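Local structure of malate dehydrogenase (Entamoeba histolytica, 3I0P) at residues D43-D48 / E332-R337; V85-N90 / V118-H123; E174-C179 / A326-Y331. The protein probably catalyses the NAD-dependent interconversion of malate and oxaloacetate, and binds NAD in a two-chain assembly. All blocks are in the same frame, centred on the assembly; numbering follows the deposited sequence.

Contact 1 of 3, residues D43-D48 / E332-R337; sequences DLRGMD and ETEQKR. With NAD (nicotinamide-adenine-dinucleotide), chain B.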
loop_
_atom_site.group_PDB
_atom_site.type_symbol
_atom_site.label_atom_id
_atom_site.label_comp_id
_atom_site.label_asym_id
_atom_site.label_seq_id
_atom_site.Cartn_x
_atom_site.Cartn_y
_atom_site.Cartn_z
ATOM N N ASP A 43 -11.447 -6.961 19.768
ATOM C CA ASP A 43 -12.693 -6.540 20.424
ATOM C C ASP A 43 -12.567 -5.123 21.010
ATOM O O ASP A 43 -13.512 -4.340 20.947
ATOM C CB ASP A 43 -13.137 -7.537 21.512
ATOM C CG ASP A 43 -13.473 -8.918 20.955
ATOM O OD1 ASP A 43 -14.213 -9.027 19.954
ATOM O OD2 ASP A 43 -13.000 -9.914 21.537
ATOM N N LEU A 44 -11.401 -4.805 21.575
ATOM C CA LEU A 44 -11.128 -3.465 22.068
ATOM C C LEU A 44 -11.252 -2.436 20.957
ATOM O O LEU A 44 -11.756 -1.340 21.180
ATOM C CB LEU A 44 -9.746 -3.378 22.708
ATOM C CG LEU A 44 -9.699 -3.750 24.187
ATOM C CD1 LEU A 44 -8.254 -4.009 24.643
ATOM C CD2 LEU A 44 -10.383 -2.711 25.065
ATOM N N ARG A 45 -10.805 -2.793 19.759
ATOM C CA ARG A 45 -10.712 -1.820 18.679
ATOM C C ARG A 45 -11.990 -1.740 17.848
ATOM O O ARG A 45 -12.143 -0.835 17.032
ATOM C CB ARG A 45 -9.500 -2.108 17.794
ATOM C CG ARG A 45 -8.173 -1.959 18.499
ATOM C CD ARG A 45 -6.986 -2.238 17.570
ATOM N NE ARG A 45 -6.832 -1.193 16.557
ATOM C CZ ARG A 45 -6.292 0.009 16.775
ATOM N NH1 ARG A 45 -5.841 0.338 17.975
ATOM N NH2 ARG A 45 -6.192 0.882 15.782
ATOM N N GLY A 46 -12.903 -2.681 18.053
ATOM C CA GLY A 46 -14.167 -2.662 17.334
ATOM C C GLY A 46 -14.178 -3.502 16.077
ATOM O O GLY A 46 -15.078 -3.381 15.262
ATOM N N MET A 47 -13.180 -4.365 15.921
ATOM C CA MET A 47 -13.154 -5.317 14.813
ATOM C C MET A 47 -13.906 -6.558 15.266
ATOM O O MET A 47 -13.310 -7.588 15.559
ATOM C CB MET A 47 -11.709 -5.685 14.429
ATOM C CG MET A 47 -10.802 -4.521 14.081
ATOM S SD MET A 47 -11.488 -3.584 12.714
ATOM C CE MET A 47 -10.177 -2.367 12.439
ATOM N N ASP A 48 -15.222 -6.453 15.327
ATOM C CA ASP A 48 -16.039 -7.447 16.030
ATOM C C ASP A 48 -16.052 -8.834 15.368
ATOM O O ASP A 48 -16.536 -9.809 15.950
ATOM C CB ASP A 48 -17.446 -6.884 16.280
ATOM C CG ASP A 48 -17.414 -5.631 17.156
ATOM O OD1 ASP A 48 -16.703 -5.647 18.178
ATOM O OD2 ASP A 48 -18.077 -4.628 16.819
ATOM N N GLU A 332 -11.397 5.505 19.887
ATOM C CA GLU A 332 -12.636 5.901 20.537
ATOM C C GLU A 332 -13.509 4.709 20.932
ATOM O O GLU A 332 -14.141 4.727 21.991
ATOM C CB GLU A 332 -13.409 6.908 19.685
ATOM C CG GLU A 332 -12.815 8.317 19.752
ATOM C CD GLU A 332 -13.571 9.331 18.913
ATOM O OE1 GLU A 332 -14.581 8.959 18.276
ATOM O OE2 GLU A 332 -13.147 10.503 18.890
ATOM N N THR A 333 -13.529 3.671 20.102
ATOM C CA THR A 333 -14.218 2.436 20.464
ATOM C C THR A 333 -13.523 1.792 21.662
ATOM O O THR A 333 -14.176 1.350 22.610
ATOM C CB THR A 333 -14.270 1.448 19.290
ATOM O OG1 THR A 333 -14.978 2.047 18.197
ATOM C CG2 THR A 333 -14.974 0.159 19.697
ATOM N N GLU A 334 -12.193 1.769 21.619
ATOM C CA GLU A 334 -11.392 1.167 22.673
ATOM C C GLU A 334 -11.627 1.862 24.004
ATOM O O GLU A 334 -11.693 1.202 25.030
ATOM C CB GLU A 334 -9.917 1.172 22.283
ATOM C CG GLU A 334 -8.968 0.685 23.355
ATOM C CD GLU A 334 -7.583 0.357 22.818
ATOM O OE1 GLU A 334 -6.871 -0.406 23.509
ATOM O OE2 GLU A 334 -7.199 0.845 21.718
ATOM N N GLN A 335 -11.768 3.188 23.983
ATOM C CA GLN A 335 -12.016 3.963 25.208
ATOM C C GLN A 335 -13.400 3.650 25.782
ATOM O O GLN A 335 -13.563 3.459 26.991
ATOM C CB GLN A 335 -11.854 5.473 24.959
ATOM C CG GLN A 335 -10.425 5.929 24.625
ATOM C CD GLN A 335 -9.400 5.570 25.703
ATOM O OE1 GLN A 335 -8.592 4.660 25.519
ATOM N NE2 GLN A 335 -9.435 6.279 26.829
ATOM N N LYS A 336 -14.382 3.600 24.887
ATOM C CA LYS A 336 -15.752 3.215 25.207
ATOM C C LYS A 336 -15.814 1.813 25.847
ATOM O O LYS A 336 -16.360 1.655 26.939
ATOM C CB LYS A 336 -16.586 3.275 23.923
ATOM C CG LYS A 336 -18.063 2.956 24.061
ATOM C CD LYS A 336 -18.767 3.128 22.698
ATOM C CE LYS A 336 -20.269 3.388 22.848
ATOM N NZ LYS A 336 -20.992 2.184 23.348
ATOM N N ARG A 337 -15.228 0.813 25.184
ATOM C CA ARG A 337 -15.359 -0.581 25.620
ATOM C C ARG A 337 -14.537 -0.921 26.853
ATOM O O ARG A 337 -14.893 -1.814 27.641
ATOM C CB ARG A 337 -15.068 -1.537 24.475
ATOM C CG ARG A 337 -16.142 -1.471 23.432
ATOM C CD ARG A 337 -15.999 -2.548 22.415
ATOM N NE ARG A 337 -17.044 -2.436 21.410
ATOM C CZ ARG A 337 -17.043 -3.096 20.261
ATOM N NH1 ARG A 337 -16.047 -3.913 19.971
ATOM N NH2 ARG A 337 -18.038 -2.934 19.400
HETATM P PA NAD B . -12.223 -1.189 7.249
HETATM O O1A NAD B . -13.049 -1.327 8.505
HETATM O O2A NAD B . -12.929 -0.949 5.953
HETATM O O5B NAD B . -11.184 0.008 7.525
HETATM C C5B NAD B . -10.398 0.014 8.730
HETATM C C4B NAD B . -9.235 1.013 8.667
HETATM O O4B NAD B . -9.608 2.229 8.004
HETATM C C3B NAD B . -8.768 1.444 10.042
HETATM O O3B NAD B . -7.362 1.736 9.972
HETATM C C2B NAD B . -9.552 2.710 10.310
HETATM O O2B NAD B . -8.872 3.566 11.229
HETATM C C1B NAD B . -9.605 3.328 8.928
HETATM N N9A NAD B . -10.785 4.206 8.676
HETATM C C8A NAD B . -12.078 3.846 8.677
HETATM N N7A NAD B . -12.822 4.931 8.371
HETATM C C5A NAD B . -11.983 5.973 8.168
HETATM C C6A NAD B . -12.152 7.320 7.831
HETATM N N6A NAD B . -13.387 7.845 7.637
HETATM N N1A NAD B . -11.068 8.123 7.707
HETATM C C2A NAD B . -9.833 7.639 7.899
HETATM N N3A NAD B . -9.642 6.352 8.217
HETATM C C4A NAD B . -10.699 5.503 8.359
HETATM O O3 NAD B . -11.197 -2.441 7.088
HETATM P PN NAD B . -11.536 -3.996 6.745
HETATM O O1N NAD B . -10.926 -4.297 5.397
HETATM O O2N NAD B . -12.991 -4.291 7.010
HETATM O O5D NAD B . -10.697 -4.811 7.841
HETATM C C5D NAD B . -11.191 -4.977 9.173
HETATM C C4D NAD B . -10.285 -5.920 9.962
HETATM O O4D NAD B . -10.294 -7.226 9.380
HETATM C C3D NAD B . -8.833 -5.460 9.962
HETATM O O3D NAD B . -8.406 -5.351 11.327
HETATM C C2D NAD B . -8.067 -6.527 9.180
HETATM O O2D NAD B . -6.744 -6.823 9.661
HETATM C C1D NAD B . -8.956 -7.736 9.363
HETATM N N1N NAD B . -8.744 -8.736 8.318
HETATM C C2N NAD B . -8.007 -9.829 8.621
HETATM C C3N NAD B . -7.778 -10.812 7.654
HETATM C C7N NAD B . -6.960 -12.033 7.971
HETATM O O7N NAD B . -6.788 -12.872 7.096
HETATM N N7N NAD B . -6.444 -12.175 9.189
HETATM C C4N NAD B . -8.321 -10.650 6.377
HETATM C C5N NAD B . -9.071 -9.505 6.089
HETATM C C6N NAD B . -9.272 -8.555 7.089
HETATM O O HOH W 1 -5.649 -1.205 20.694
#
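Within 332-337, T333 is the first residue to meet the end of helix 29-45. Its CG2 is anti to the backbone N and packs against G46, 3.8 Å from G46 CA. The same methyl also lies over one face of the R337 guanidinium, offset toward the rim. T333 OG1 turns back to K329 O in its own helix. G46 has positive phi (94°) and is the C' residue of a Schellman motif that closes helix 29-45. E334 follows, with CG anti to the backbone N and the chain extended beyond it. Its CA donates a CA-H...O contact to L44 O at 2.9 Å, and its side chain crosses that of L44 obliquely, CG against CD2. At the tip, water 1 donates to E334 OE2 at 2.8 Å and accepts from R45 NH1 at 3.1 Å. The two charged groups are thus joined through water. The other oxygen, OE1, forms a salt bridge with R338, the strongest polar partner of E334. R337 ends the walk. Its chain runs straight from CG to NE and brings the guanidinium tip to tip with D48. The grip is end-on: NH1 donates to D48 OD1 at 2.6 Å, and NH2 to D48 OD2 at 3.1 Å, nearly straight at 175°. Both oxygens use their syn lone pairs, and the two planes are only 29° apart. R337 NH1 also donates to D43 O at 2.7 Å, in the carbonyl plane. M47 lies between G46 and D48, and its CE lies 3.6 Å from O3D of NAD. One arginine therefore ties the last helical turn, through D43 O, to the loop beyond it, through D48. Its positive charge would favour an ionised D48.

Contact 2 of 3, residues V85-N90 / V118-H123; sequences VLDGNN and VRNSTH. With NAD (nicotinamide-adenine-dinucleotide), chain B.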
loop_
_atom_site.group_PDB
_atom_site.type_symbol
_atom_site.label_atom_id
_atom_site.label_comp_id
_atom_site.label_asym_id
_atom_site.label_seq_id
_atom_site.Cartn_x
_atom_site.Cartn_y
_atom_site.Cartn_z
ATOM N N VAL A 85 13.534 -15.855 8.317
ATOM C CA VAL A 85 12.436 -16.712 7.863
ATOM C C VAL A 85 12.042 -17.636 9.002
ATOM O O VAL A 85 12.894 -18.280 9.612
ATOM C CB VAL A 85 12.811 -17.579 6.633
ATOM C CG1 VAL A 85 11.667 -18.550 6.280
ATOM C CG2 VAL A 85 13.166 -16.712 5.444
ATOM N N LEU A 86 10.746 -17.694 9.283
ATOM C CA LEU A 86 10.227 -18.580 10.305
ATOM C C LEU A 86 9.281 -19.612 9.707
ATOM O O LEU A 86 8.486 -19.303 8.817
ATOM C CB LEU A 86 9.512 -17.795 11.403
ATOM C CG LEU A 86 10.242 -16.703 12.200
ATOM C CD1 LEU A 86 9.233 -15.907 13.023
ATOM C CD2 LEU A 86 11.337 -17.267 13.098
ATOM N N ASP A 87 9.397 -20.843 10.197
ATOM C CA ASP A 87 8.412 -21.881 9.953
ATOM C C ASP A 87 7.471 -21.856 11.147
ATOM O O ASP A 87 7.905 -22.015 12.292
ATOM C CB ASP A 87 9.113 -23.228 9.846
ATOM C CG ASP A 87 8.165 -24.373 9.544
ATOM O OD1 ASP A 87 6.985 -24.140 9.220
ATOM O OD2 ASP A 87 8.617 -25.539 9.639
ATOM N N GLY A 88 6.188 -21.638 10.883
ATOM C CA GLY A 88 5.195 -21.459 11.944
ATOM C C GLY A 88 4.807 -22.718 12.693
ATOM O O GLY A 88 4.133 -22.646 13.731
ATOM N N ASN A 89 5.224 -23.869 12.158
ATOM C CA ASN A 89 4.993 -25.179 12.777
ATOM C C ASN A 89 3.522 -25.438 13.039
ATOM O O ASN A 89 3.159 -26.147 13.984
ATOM C CB ASN A 89 5.808 -25.319 14.065
ATOM C CG ASN A 89 7.283 -25.451 13.800
ATOM O OD1 ASN A 89 7.694 -26.168 12.889
ATOM N ND2 ASN A 89 8.095 -24.758 14.588
ATOM N N ASN A 90 2.684 -24.840 12.191
ATOM C CA ASN A 90 1.219 -24.944 12.265
ATOM C C ASN A 90 0.643 -24.364 13.570
ATOM O O ASN A 90 -0.454 -24.731 13.998
ATOM C CB ASN A 90 0.740 -26.390 11.978
ATOM C CG ASN A 90 -0.786 -26.524 11.951
ATOM O OD1 ASN A 90 -1.341 -27.422 12.570
ATOM N ND2 ASN A 90 -1.458 -25.635 11.247
ATOM N N VAL A 118 6.973 -15.377 7.611
ATOM C CA VAL A 118 6.498 -16.623 8.201
ATOM C C VAL A 118 5.822 -17.489 7.148
ATOM O O VAL A 118 5.043 -16.981 6.335
ATOM C CB VAL A 118 5.489 -16.363 9.362
ATOM C CG1 VAL A 118 5.044 -17.665 9.981
ATOM C CG2 VAL A 118 6.096 -15.445 10.428
ATOM N N ARG A 119 6.147 -18.785 7.161
ATOM C CA ARG A 119 5.387 -19.812 6.434
ATOM C C ARG A 119 4.750 -20.829 7.402
ATOM O O ARG A 119 5.124 -20.892 8.585
ATOM C CB ARG A 119 6.273 -20.536 5.410
ATOM C CG ARG A 119 7.237 -21.556 6.003
ATOM C CD ARG A 119 7.685 -22.626 4.989
ATOM N NE ARG A 119 8.820 -23.382 5.516
ATOM C CZ ARG A 119 10.104 -23.145 5.232
ATOM N NH1 ARG A 119 10.462 -22.181 4.383
ATOM N NH2 ARG A 119 11.045 -23.887 5.795
ATOM N N ASN A 120 3.799 -21.619 6.894
ATOM C CA ASN A 120 3.182 -22.714 7.659
ATOM C C ASN A 120 2.613 -22.195 8.992
ATOM O O ASN A 120 2.899 -22.714 10.075
ATOM C CB ASN A 120 4.185 -23.879 7.814
ATOM C CG ASN A 120 3.635 -25.076 8.626
ATOM O OD1 ASN A 120 2.458 -25.432 8.549
ATOM N ND2 ASN A 120 4.515 -25.703 9.395
ATOM N N SER A 121 1.811 -21.140 8.880
ATOM C CA SER A 121 1.148 -20.517 10.016
ATOM C C SER A 121 -0.369 -20.579 9.823
ATOM O O SER A 121 -0.860 -21.142 8.839
ATOM C CB SER A 121 1.609 -19.068 10.167
ATOM O OG SER A 121 1.134 -18.489 11.374
ATOM N N THR A 122 -1.107 -20.002 10.764
ATOM C CA THR A 122 -2.561 -20.005 10.699
ATOM C C THR A 122 -3.093 -18.587 10.882
ATOM O O THR A 122 -2.306 -17.646 10.998
ATOM C CB THR A 122 -3.186 -20.965 11.746
ATOM O OG1 THR A 122 -2.726 -20.618 13.061
ATOM C CG2 THR A 122 -2.812 -22.418 11.443
ATOM N N HIS A 123 -4.423 -18.450 10.898
ATOM C CA HIS A 123 -5.091 -17.159 11.036
ATOM C C HIS A 123 -4.503 -16.333 12.179
ATOM O O HIS A 123 -4.309 -16.832 13.297
ATOM C CB HIS A 123 -6.586 -17.366 11.249
ATOM C CG HIS A 123 -7.415 -16.182 10.866
ATOM N ND1 HIS A 123 -7.837 -15.243 11.780
ATOM C CD2 HIS A 123 -7.899 -15.783 9.665
ATOM C CE1 HIS A 123 -8.547 -14.315 11.161
ATOM N NE2 HIS A 123 -8.594 -14.616 9.875
HETATM P PA NAD B . -12.223 -1.189 7.249
HETATM O O1A NAD B . -13.049 -1.327 8.505
HETATM O O2A NAD B . -12.929 -0.949 5.953
HETATM O O5B NAD B . -11.184 0.008 7.525
HETATM C C5B NAD B . -10.398 0.014 8.730
HETATM C C4B NAD B . -9.235 1.013 8.667
HETATM O O4B NAD B . -9.608 2.229 8.004
HETATM C C3B NAD B . -8.768 1.444 10.042
HETATM O O3B NAD B . -7.362 1.736 9.972
HETATM C C2B NAD B . -9.552 2.710 10.310
HETATM O O2B NAD B . -8.872 3.566 11.229
HETATM C C1B NAD B . -9.605 3.328 8.928
HETATM N N9A NAD B . -10.785 4.206 8.676
HETATM C C8A NAD B . -12.078 3.846 8.677
HETATM N N7A NAD B . -12.822 4.931 8.371
HETATM C C5A NAD B . -11.983 5.973 8.168
HETATM C C6A NAD B . -12.152 7.320 7.831
HETATM N N6A NAD B . -13.387 7.845 7.637
HETATM N N1A NAD B . -11.068 8.123 7.707
HETATM C C2A NAD B . -9.833 7.639 7.899
HETATM N N3A NAD B . -9.642 6.352 8.217
HETATM C C4A NAD B . -10.699 5.503 8.359
HETATM O O3 NAD B . -11.197 -2.441 7.088
HETATM P PN NAD B . -11.536 -3.996 6.745
HETATM O O1N NAD B . -10.926 -4.297 5.397
HETATM O O2N NAD B . -12.991 -4.291 7.010
HETATM O O5D NAD B . -10.697 -4.811 7.841
HETATM C C5D NAD B . -11.191 -4.977 9.173
HETATM C C4D NAD B . -10.285 -5.920 9.962
HETATM O O4D NAD B . -10.294 -7.226 9.380
HETATM C C3D NAD B . -8.833 -5.460 9.962
HETATM O O3D NAD B . -8.406 -5.351 11.327
HETATM C C2D NAD B . -8.067 -6.527 9.180
HETATM O O2D NAD B . -6.744 -6.823 9.661
HETATM C C1D NAD B . -8.956 -7.736 9.363
HETATM N N1N NAD B . -8.744 -8.736 8.318
HETATM C C2N NAD B . -8.007 -9.829 8.621
HETATM C C3N NAD B . -7.778 -10.812 7.654
HETATM C C7N NAD B . -6.960 -12.033 7.971
HETATM O O7N NAD B . -6.788 -12.872 7.096
HETATM N N7N NAD B . -6.444 -12.175 9.189
HETATM C C4N NAD B . -8.321 -10.650 6.377
HETATM C C5N NAD B . -9.071 -9.505 6.089
HETATM C C6N NAD B . -9.272 -8.555 7.089
HETATM O O HOH W 2 0.164 -23.976 9.199
#
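Strands 83-87 and 113-121 run parallel as the two strands of a beta-alpha-beta unit, with helix 93-111 as the crossover. R119 N donates to L86 O at 2.9 Å, nearly along the C=O axis, and G88 N returns a bond to R119 O. On one face of the sheet L86 CD1 meets V118 CG2; on the other lie D87 and R119. Beyond R119 the chain turns a corner at N120, which forms a G1 beta bulge with S121 against strand 282-290. The N120 side chain points into the loop 88-90. Its CB sits beside D87 OD1. CG is anti to the backbone N (chi1 179°) and passes close to N90 N. At the tip the amide splits two ways. ND2 donates to the syn lone pair of D87 OD1 at 2.9 Å, with the oxygen in the amide plane. OD1 accepts from water 2 at 2.8 Å. That water also donates to S121 O and accepts from N90 ND2, whose strongest partner is M67 O. The backbone of N120 joins in: N90 N donates to N120 O at 3.0 Å, from above the carbonyl plane. The segment 118-123 then runs on to the cofactor. There the carboxamide N7N of NAD lies over one face of the H123 ring, 3.3 Å from H123 NE2.

Contact 3 of 3, residues E174-C179 / A326-Y331; sequences EAFPYC and AGEKEY. With NAD (nicotinamide-adenine-dinucleotide), chain B.
The adenosine ribose of NAD is gripped at both hydroxyls. O2B accepts from G327 N at 2.7 Å and donates to E330 OE1, also at 2.7 Å. O3B makes a weak bond to C179 O. Farther along the adenosine, K329 NZ reaches N7A in a weak bond and forms a salt bridge with E240 of the second subunit. A carboxylate at the 2'-hydroxyl is consistent with a preference for NAD over NADP, which carries a phosphate there. The ribose thus sits between strand 178-182, an outermost strand of the mixed sheet within this chain, and the N-terminus of helix 328-340, where G327 is the N-cap residue. One backbone bond joins the strand to the residue before the N-cap: C179 N donates to A326 O at 3.2 Å, from well above the carbonyl plane. A326 CB makes a CH-pi contact over one face of the Y178 ring, 3.7 Å from its centroid. Y178 OH bonds to C249 O of the second subunit. Behind this shell F176 wedges against the helix. Its CZ meets E328 CG, and its CD2 lies over one face of the Y331 ring, offset toward the rim. The F176 and Y331 ring planes differ by 26°, but the rings hardly overlap, centroids 5.0 Å apart. A175 CB touches Y331 OH at the outer end. The E328 carboxylate is held by salt bridges to R312 and R322.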
loop_
_atom_site.group_PDB
_atom_site.type_symbol
_atom_site.label_atom_id
_atom_site.label_comp_id
_atom_site.label_asym_id
_atom_site.label_seq_id
_atom_site.Cartn_x
_atom_site.Cartn_y
_atom_site.Cartn_z
ATOM N N GLU A 174 -0.264 12.032 19.338
ATOM C CA GLU A 174 -1.612 11.987 19.856
ATOM C C GLU A 174 -1.766 10.806 20.825
ATOM O O GLU A 174 -0.788 10.113 21.119
ATOM C CB GLU A 174 -2.593 11.890 18.696
ATOM C CG GLU A 174 -2.356 12.940 17.638
ATOM C CD GLU A 174 -3.406 12.923 16.559
ATOM O OE1 GLU A 174 -3.498 11.909 15.830
ATOM O OE2 GLU A 174 -4.138 13.936 16.431
ATOM N N ALA A 175 -2.985 10.589 21.319
ATOM C CA ALA A 175 -3.253 9.564 22.339
ATOM C C ALA A 175 -3.262 8.150 21.759
ATOM O O ALA A 175 -3.256 7.167 22.496
ATOM C CB ALA A 175 -4.569 9.858 23.050
ATOM N N PHE A 176 -3.294 8.069 20.432
ATOM C CA PHE A 176 -3.275 6.814 19.684
ATOM C C PHE A 176 -2.338 6.999 18.499
ATOM O O PHE A 176 -2.232 8.108 17.977
ATOM C CB PHE A 176 -4.682 6.489 19.166
ATOM C CG PHE A 176 -5.324 7.621 18.403
ATOM C CD1 PHE A 176 -5.280 7.652 17.015
ATOM C CD2 PHE A 176 -5.949 8.673 19.081
ATOM C CE1 PHE A 176 -5.864 8.706 16.309
ATOM C CE2 PHE A 176 -6.526 9.718 18.389
ATOM C CZ PHE A 176 -6.487 9.739 17.002
ATOM N N PRO A 177 -1.653 5.921 18.065
ATOM C CA PRO A 177 -0.815 6.028 16.862
ATOM C C PRO A 177 -1.653 6.053 15.592
ATOM O O PRO A 177 -2.842 5.702 15.626
ATOM C CB PRO A 177 0.007 4.739 16.894
ATOM C CG PRO A 177 -0.837 3.785 17.647
ATOM C CD PRO A 177 -1.520 4.601 18.706
ATOM N N TYR A 178 -1.047 6.475 14.487
ATOM C CA TYR A 178 -1.635 6.243 13.188
ATOM C C TYR A 178 -1.635 4.738 12.997
ATOM O O TYR A 178 -0.619 4.071 13.229
ATOM C CB TYR A 178 -0.792 6.919 12.106
ATOM C CG TYR A 178 -1.085 6.484 10.674
ATOM C CD1 TYR A 178 -1.800 7.309 9.810
ATOM C CD2 TYR A 178 -0.613 5.270 10.178
ATOM C CE1 TYR A 178 -2.053 6.918 8.497
ATOM C CE2 TYR A 178 -0.864 4.877 8.878
ATOM C CZ TYR A 178 -1.579 5.700 8.041
ATOM O OH TYR A 178 -1.827 5.306 6.746
ATOM N N CYS A 179 -2.770 4.191 12.592
ATOM C CA CYS A 179 -2.836 2.774 12.303
ATOM C C CYS A 179 -3.818 2.477 11.207
ATOM O O CYS A 179 -5.025 2.356 11.459
ATOM C CB CYS A 179 -3.211 1.963 13.541
ATOM S SG CYS A 179 -3.029 0.189 13.263
ATOM N N ALA A 326 -6.347 7.351 10.295
ATOM C CA ALA A 326 -6.136 5.936 10.561
ATOM C C ALA A 326 -6.020 5.670 12.055
ATOM O O ALA A 326 -5.162 6.241 12.733
ATOM C CB ALA A 326 -4.898 5.448 9.835
ATOM N N GLY A 327 -6.905 4.822 12.567
ATOM C CA GLY A 327 -6.834 4.386 13.956
ATOM C C GLY A 327 -7.606 5.215 14.969
ATOM O O GLY A 327 -7.604 4.890 16.155
ATOM N N GLU A 328 -8.264 6.278 14.504
ATOM C CA GLU A 328 -9.014 7.199 15.380
ATOM C C GLU A 328 -10.298 6.540 15.870
ATOM O O GLU A 328 -10.546 6.483 17.077
ATOM C CB GLU A 328 -9.320 8.520 14.652
ATOM C CG GLU A 328 -9.896 9.626 15.517
ATOM C CD GLU A 328 -9.932 10.982 14.802
ATOM O OE1 GLU A 328 -9.673 11.002 13.571
ATOM O OE2 GLU A 328 -10.205 12.025 15.467
ATOM N N LYS A 329 -11.096 6.050 14.917
ATOM C CA LYS A 329 -12.292 5.261 15.192
ATOM C C LYS A 329 -12.022 4.086 16.143
ATOM O O LYS A 329 -12.865 3.760 16.990
ATOM C CB LYS A 329 -12.925 4.767 13.878
ATOM C CG LYS A 329 -14.031 5.667 13.362
ATOM C CD LYS A 329 -14.062 5.763 11.852
ATOM C CE LYS A 329 -15.072 4.830 11.217
ATOM N NZ LYS A 329 -15.619 5.465 9.987
ATOM N N GLU A 330 -10.846 3.467 16.022
ATOM C CA GLU A 330 -10.517 2.333 16.865
ATOM C C GLU A 330 -10.204 2.764 18.281
ATOM O O GLU A 330 -10.542 2.059 19.228
ATOM C CB GLU A 330 -9.371 1.517 16.285
ATOM C CG GLU A 330 -9.774 0.636 15.094
ATOM C CD GLU A 330 -9.876 1.396 13.781
ATOM O OE1 GLU A 330 -9.248 2.464 13.644
ATOM O OE2 GLU A 330 -10.592 0.920 12.877
ATOM N N TYR A 331 -9.556 3.916 18.425
ATOM C CA TYR A 331 -9.213 4.449 19.744
ATOM C C TYR A 331 -10.477 4.796 20.531
ATOM O O TYR A 331 -10.619 4.413 21.694
ATOM C CB TYR A 331 -8.265 5.657 19.620
ATOM C CG TYR A 331 -8.132 6.496 20.876
ATOM C CD1 TYR A 331 -7.320 6.085 21.940
ATOM C CD2 TYR A 331 -8.824 7.709 20.997
ATOM C CE1 TYR A 331 -7.205 6.863 23.096
ATOM C CE2 TYR A 331 -8.719 8.488 22.143
ATOM C CZ TYR A 331 -7.916 8.064 23.183
ATOM O OH TYR A 331 -7.824 8.847 24.305
HETATM P PA NAD B . -12.223 -1.189 7.249
HETATM O O1A NAD B . -13.049 -1.327 8.505
HETATM O O2A NAD B . -12.929 -0.949 5.953
HETATM O O5B NAD B . -11.184 0.008 7.525
HETATM C C5B NAD B . -10.398 0.014 8.730
HETATM C C4B NAD B . -9.235 1.013 8.667
HETATM O O4B NAD B . -9.608 2.229 8.004
HETATM C C3B NAD B . -8.768 1.444 10.042
HETATM O O3B NAD B . -7.362 1.736 9.972
HETATM C C2B NAD B . -9.552 2.710 10.310
HETATM O O2B NAD B . -8.872 3.566 11.229
HETATM C C1B NAD B . -9.605 3.328 8.928
HETATM N N9A NAD B . -10.785 4.206 8.676
HETATM C C8A NAD B . -12.078 3.846 8.677
HETATM N N7A NAD B . -12.822 4.931 8.371
HETATM C C5A NAD B . -11.983 5.973 8.168
HETATM C C6A NAD B . -12.152 7.320 7.831
HETATM N N6A NAD B . -13.387 7.845 7.637
HETATM N N1A NAD B . -11.068 8.123 7.707
HETATM C C2A NAD B . -9.833 7.639 7.899
HETATM N N3A NAD B . -9.642 6.352 8.217
HETATM C C4A NAD B . -10.699 5.503 8.359
HETATM O O3 NAD B . -11.197 -2.441 7.088
HETATM P PN NAD B . -11.536 -3.996 6.745
HETATM O O1N NAD B . -10.926 -4.297 5.397
HETATM O O2N NAD B . -12.991 -4.291 7.010
HETATM O O5D NAD B . -10.697 -4.811 7.841
HETATM C C5D NAD B . -11.191 -4.977 9.173
HETATM C C4D NAD B . -10.285 -5.920 9.962
HETATM O O4D NAD B . -10.294 -7.226 9.380
HETATM C C3D NAD B . -8.833 -5.460 9.962
HETATM O O3D NAD B . -8.406 -5.351 11.327
HETATM C C2D NAD B . -8.067 -6.527 9.180
HETATM O O2D NAD B . -6.744 -6.823 9.661
HETATM C C1D NAD B . -8.956 -7.736 9.363
HETATM N N1N NAD B . -8.744 -8.736 8.318
HETATM C C2N NAD B . -8.007 -9.829 8.621
HETATM C C3N NAD B . -7.778 -10.812 7.654
HETATM C C7N NAD B . -6.960 -12.033 7.971
HETATM O O7N NAD B . -6.788 -12.872 7.096
HETATM N N7N NAD B . -6.444 -12.175 9.189
HETATM C C4N NAD B . -8.321 -10.650 6.377
HETATM C C5N NAD B . -9.071 -9.505 6.089
HETATM C C6N NAD B . -9.272 -8.555 7.089
#

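Contacts 1 and 3 are neighbours, with centres about 11 Å apart, and both use helix 328-340. Contact 3 takes its N-terminal end and contact 1 its next turns. R45 packs on E330 and C179, and M47 on E330. Contact 2 lies across the chain's centre, about 28 to 29 Å away between centres, and is more buried. It shares the seven-stranded sheet with contact 3. Its bonds are mostly backbone and amide, as suits paired strands. Contact 1 is partly buried and led by charge. Contact 3, partly buried, combines aromatic packing with backbone and carboxylate bonds to the ribose. All three touch NAD: contact 3 at the adenosine, contact 1 at the nicotinamide ribose, contact 2 at the carboxamide.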